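Side-chain contact in putative 4-hydroxybenzoyl-CoA thioesterase (Geobacillus stearothermophilus, PDB 2OIW), which probably hydrolyses acyl-CoA thioesters as a member of the hotdog thioesterase superfamily: residues K40-D45 and D121-K126. Sequence-based numbering, arbitrary orientation.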
ATOM      1  N   LYS A  40       1.567 -20.735   6.579  1.00 19.49           N
ATOM      2  CA  LYS A  40       2.749 -21.548   6.817  1.00 21.10           C
ATOM      3  C   LYS A  40       2.396 -23.040   6.938  1.00 20.45           C
ATOM      4  O   LYS A  40       3.220 -23.894   6.606  1.00 20.35           O
ATOM      5  CB  LYS A  40       3.522 -21.042   8.041  1.00 20.53           C
ATOM      6  CG  LYS A  40       4.986 -21.406   8.031  1.00 23.47           C
ATOM      7  CD  LYS A  40       5.682 -21.010   9.335  1.00 24.69           C
ATOM      8  CE  LYS A  40       7.163 -21.371   9.311  1.00 29.74           C
ATOM      9  NZ  LYS A  40       7.416 -22.825   8.913  1.00 33.98           N
ATOM     10  N   LEU A  41       1.171 -23.354   7.370  1.00 19.75           N
ATOM     11  CA  LEU A  41       0.741 -24.761   7.466  1.00 19.50           C
ATOM     12  C   LEU A  41       0.559 -25.441   6.095  1.00 19.64           C
ATOM     13  O   LEU A  41       0.859 -26.641   5.931  1.00 18.25           O
ATOM     14  CB  LEU A  41      -0.524 -24.889   8.299  1.00 19.48           C
ATOM     15  CG  LEU A  41      -0.365 -24.536   9.783  1.00 19.04           C
ATOM     16  CD1 LEU A  41      -1.721 -24.422  10.435  1.00 19.64           C
ATOM     17  CD2 LEU A  41       0.497 -25.566  10.537  1.00 20.95           C
ATOM     18  N   PHE A  42       0.104 -24.650   5.127  1.00 18.66           N
ATOM     19  CA  PHE A  42      -0.084 -25.059   3.728  1.00 19.93           C
ATOM     20  C   PHE A  42       1.174 -25.002   2.869  1.00 20.13           C
ATOM     21  O   PHE A  42       1.314 -25.792   1.940  1.00 20.46           O
ATOM     22  CB  PHE A  42      -1.180 -24.207   3.082  1.00 19.32           C
ATOM     23  CG  PHE A  42      -2.530 -24.528   3.602  1.00 22.37           C
ATOM     24  CD1 PHE A  42      -3.267 -25.579   3.060  1.00 23.10           C
ATOM     25  CD2 PHE A  42      -3.048 -23.846   4.701  1.00 23.87           C
ATOM     26  CE1 PHE A  42      -4.521 -25.903   3.576  1.00 22.04           C
ATOM     27  CE2 PHE A  42      -4.293 -24.167   5.209  1.00 25.62           C
ATOM     28  CZ  PHE A  42      -5.022 -25.205   4.645  1.00 22.77           C
ATOM     29  N   THR A  43       2.061 -24.051   3.167  1.00 20.10           N
ATOM     30  CA  THR A  43       3.318 -23.889   2.461  1.00 19.76           C
ATOM     31  C   THR A  43       4.381 -23.602   3.514  1.00 19.63           C
ATOM     32  O   THR A  43       4.690 -22.423   3.785  1.00 19.34           O
ATOM     33  CB  THR A  43       3.222 -22.720   1.460  1.00 20.34           C
ATOM     34  OG1 THR A  43       2.037 -22.877   0.666  1.00 22.47           O
ATOM     35  CG2 THR A  43       4.433 -22.678   0.556  1.00 19.59           C
ATOM     36  N   PRO A  44       4.921 -24.664   4.141  1.00 19.58           N
ATOM     37  CA  PRO A  44       5.975 -24.572   5.157  1.00 20.48           C
ATOM     38  C   PRO A  44       7.174 -23.664   4.875  1.00 20.79           C
ATOM     39  O   PRO A  44       7.572 -22.937   5.763  1.00 21.18           O
ATOM     40  CB  PRO A  44       6.412 -26.024   5.313  1.00 20.30           C
ATOM     41  CG  PRO A  44       5.094 -26.753   5.138  1.00 19.77           C
ATOM     42  CD  PRO A  44       4.473 -26.065   3.976  1.00 19.86           C
ATOM     43  N   ASP A  45       7.733 -23.694   3.668  1.00 22.06           N
ATOM     44  CA  ASP A  45       8.853 -22.805   3.307  1.00 23.27           C
ATOM     45  C   ASP A  45       8.411 -21.428   2.808  1.00 23.16           C
ATOM     46  O   ASP A  45       9.241 -20.602   2.462  1.00 23.75           O
ATOM     47  CB  ASP A  45       9.761 -23.473   2.267  1.00 23.69           C
ATOM     48  CG  ASP A  45       9.060 -23.708   0.923  1.00 25.92           C
ATOM     49  OD1 ASP A  45       7.816 -23.497   0.793  1.00 25.97           O
ATOM     50  OD2 ASP A  45       9.764 -24.135  -0.016  1.00 27.44           O
ATOM     51  N   ASP A 121      -5.111 -34.336   5.821  1.00 30.42           N
ATOM     52  CA  ASP A 121      -5.457 -34.622   7.215  1.00 31.13           C
ATOM     53  C   ASP A 121      -4.478 -34.039   8.238  1.00 31.20           C
ATOM     54  O   ASP A 121      -4.918 -33.505   9.273  1.00 30.73           O
ATOM     55  CB  ASP A 121      -5.681 -36.123   7.442  1.00 32.27           C
ATOM     56  CG  ASP A 121      -7.159 -36.500   7.430  1.00 34.65           C
ATOM     57  OD1 ASP A 121      -8.011 -35.686   7.865  1.00 37.56           O
ATOM     58  OD2 ASP A 121      -7.474 -37.628   7.004  1.00 38.97           O
ATOM     59  N   ASP A 122      -3.174 -34.116   7.945  1.00 31.30           N
ATOM     60  CA  ASP A 122      -2.166 -33.596   8.867  1.00 31.91           C
ATOM     61  C   ASP A 122      -2.459 -32.109   9.188  1.00 31.31           C
ATOM     62  O   ASP A 122      -2.413 -31.689  10.356  1.00 31.26           O
ATOM     63  CB  ASP A 122      -0.704 -33.890   8.398  1.00 32.88           C
ATOM     64  CG  ASP A 122      -0.220 -32.975   7.234  1.00 35.87           C
ATOM     65  OD1 ASP A 122      -0.258 -33.418   6.064  1.00 39.98           O
ATOM     66  OD2 ASP A 122       0.231 -31.823   7.478  1.00 40.84           O
ATOM     67  N   ILE A 123      -2.836 -31.342   8.159  1.00 30.15           N
ATOM     68  CA  ILE A 123      -3.191 -29.931   8.317  1.00 29.64           C
ATOM     69  C   ILE A 123      -4.461 -29.746   9.158  1.00 28.54           C
ATOM     70  O   ILE A 123      -4.524 -28.846   9.996  1.00 27.99           O
ATOM     71  CB  ILE A 123      -3.429 -29.242   6.939  1.00 29.79           C
ATOM     72  CG1 ILE A 123      -2.276 -29.512   5.978  1.00 30.30           C
ATOM     73  CG2 ILE A 123      -3.697 -27.758   7.113  1.00 29.42           C
ATOM     74  CD1 ILE A 123      -1.280 -28.449   5.933  1.00 30.54           C
ATOM     75  N   ARG A 124      -5.475 -30.583   8.903  1.00 27.94           N
ATOM     76  CA  ARG A 124      -6.763 -30.504   9.618  1.00 26.95           C
ATOM     77  C   ARG A 124      -6.558 -30.607  11.120  1.00 27.03           C
ATOM     78  O   ARG A 124      -7.104 -29.824  11.891  1.00 25.83           O
ATOM     79  CB  ARG A 124      -7.701 -31.624   9.168  1.00 26.89           C
ATOM     80  CG  ARG A 124      -8.292 -31.432   7.799  1.00 26.42           C
ATOM     81  CD  ARG A 124      -9.313 -32.526   7.450  1.00 26.37           C
ATOM     82  NE  ARG A 124      -9.604 -32.442   6.026  1.00 26.88           N
ATOM     83  CZ  ARG A 124     -10.475 -31.594   5.483  1.00 27.09           C
ATOM     84  NH1 ARG A 124     -11.203 -30.768   6.253  1.00 24.98           N
ATOM     85  NH2 ARG A 124     -10.623 -31.579   4.166  1.00 26.42           N
ATOM     86  N   VAL A 125      -5.762 -31.598  11.519  1.00 27.22           N
ATOM     87  CA  VAL A 125      -5.380 -31.773  12.918  1.00 28.02           C
ATOM     88  C   VAL A 125      -4.770 -30.493  13.490  1.00 28.29           C
ATOM     89  O   VAL A 125      -5.170 -30.033  14.571  1.00 28.20           O
ATOM     90  CB  VAL A 125      -4.377 -32.920  13.085  1.00 27.67           C
ATOM     91  CG1 VAL A 125      -4.191 -33.244  14.574  1.00 29.52           C
ATOM     92  CG2 VAL A 125      -4.839 -34.139  12.311  1.00 27.93           C
ATOM     93  N   LYS A 126      -3.810 -29.926  12.762  1.00 28.78           N
ATOM     94  CA  LYS A 126      -3.156 -28.669  13.174  1.00 30.12           C
ATOM     95  C   LYS A 126      -4.139 -27.494  13.298  1.00 30.20           C
ATOM     96  O   LYS A 126      -4.105 -26.731  14.278  1.00 30.88           O
ATOM     97  CB  LYS A 126      -2.020 -28.322  12.202  1.00 30.31           C
ATOM     98  CG  LYS A 126      -0.983 -29.442  12.091  1.00 31.89           C
ATOM     99  CD  LYS A 126       0.319 -28.981  11.489  1.00 33.77           C
ATOM    100  CE  LYS A 126       1.461 -29.770  12.116  1.00 37.40           C
ATOM    101  NZ  LYS A 126       1.505 -29.593  13.616  1.00 39.88           N
TER
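I123 meets L41 and F42 through its two separate branches, a compact example of how one beta-branched residue can serve two neighbours on another helix. No hydrogen bond links residues 40-45 to 121-126; apolar side chains and the aliphatic part of a lysine make the contact, and the two backbones come nearest at the CA atoms of L41 and I123, 6.6 Å apart. Followed outward from CB, which points toward the facing segment, I123 divides at once. Its CG2 methyl, set anti to the backbone N, settles over one face of the F42 ring, offset toward the rim rather than above the middle. The nearest ring atom is the far carbon, with F42 CZ 3.8 Å from I123 CG2, and the same methyl lies 4.2 Å from the ring centroid, 25° off the normal, a CH-pi contact. The other branch, CG1, carries CD1 across to L41 near the end of helix 36-42, where I123 CD1 is 4.3 Å from L41 CB; the closer approach of this methyl to the L41 backbone is doubtful in the model.

L41 carries the contact on to a second residue of helix 121-128 through its CD2 methyl. This reaches K126, one helical turn after I123, and lies 3.5 Å from K126 CD and 4.1 Å from K126 CB. Only the aliphatic part of the lysine is used: with CD the nearest atom, bends at chi3 (147°) and chi4 take K126 NZ away from L41 CD2. K126 is exposed and L41 partly exposed, while I123 and F42 are buried.

F42 also touches I119, and R124 reaches back to the carbonyls of G82 and N83. The contact thus joins the end of helix 36-42 to the C-terminal helix 121-128, beside the curved antiparallel sheet of a hotdog fold.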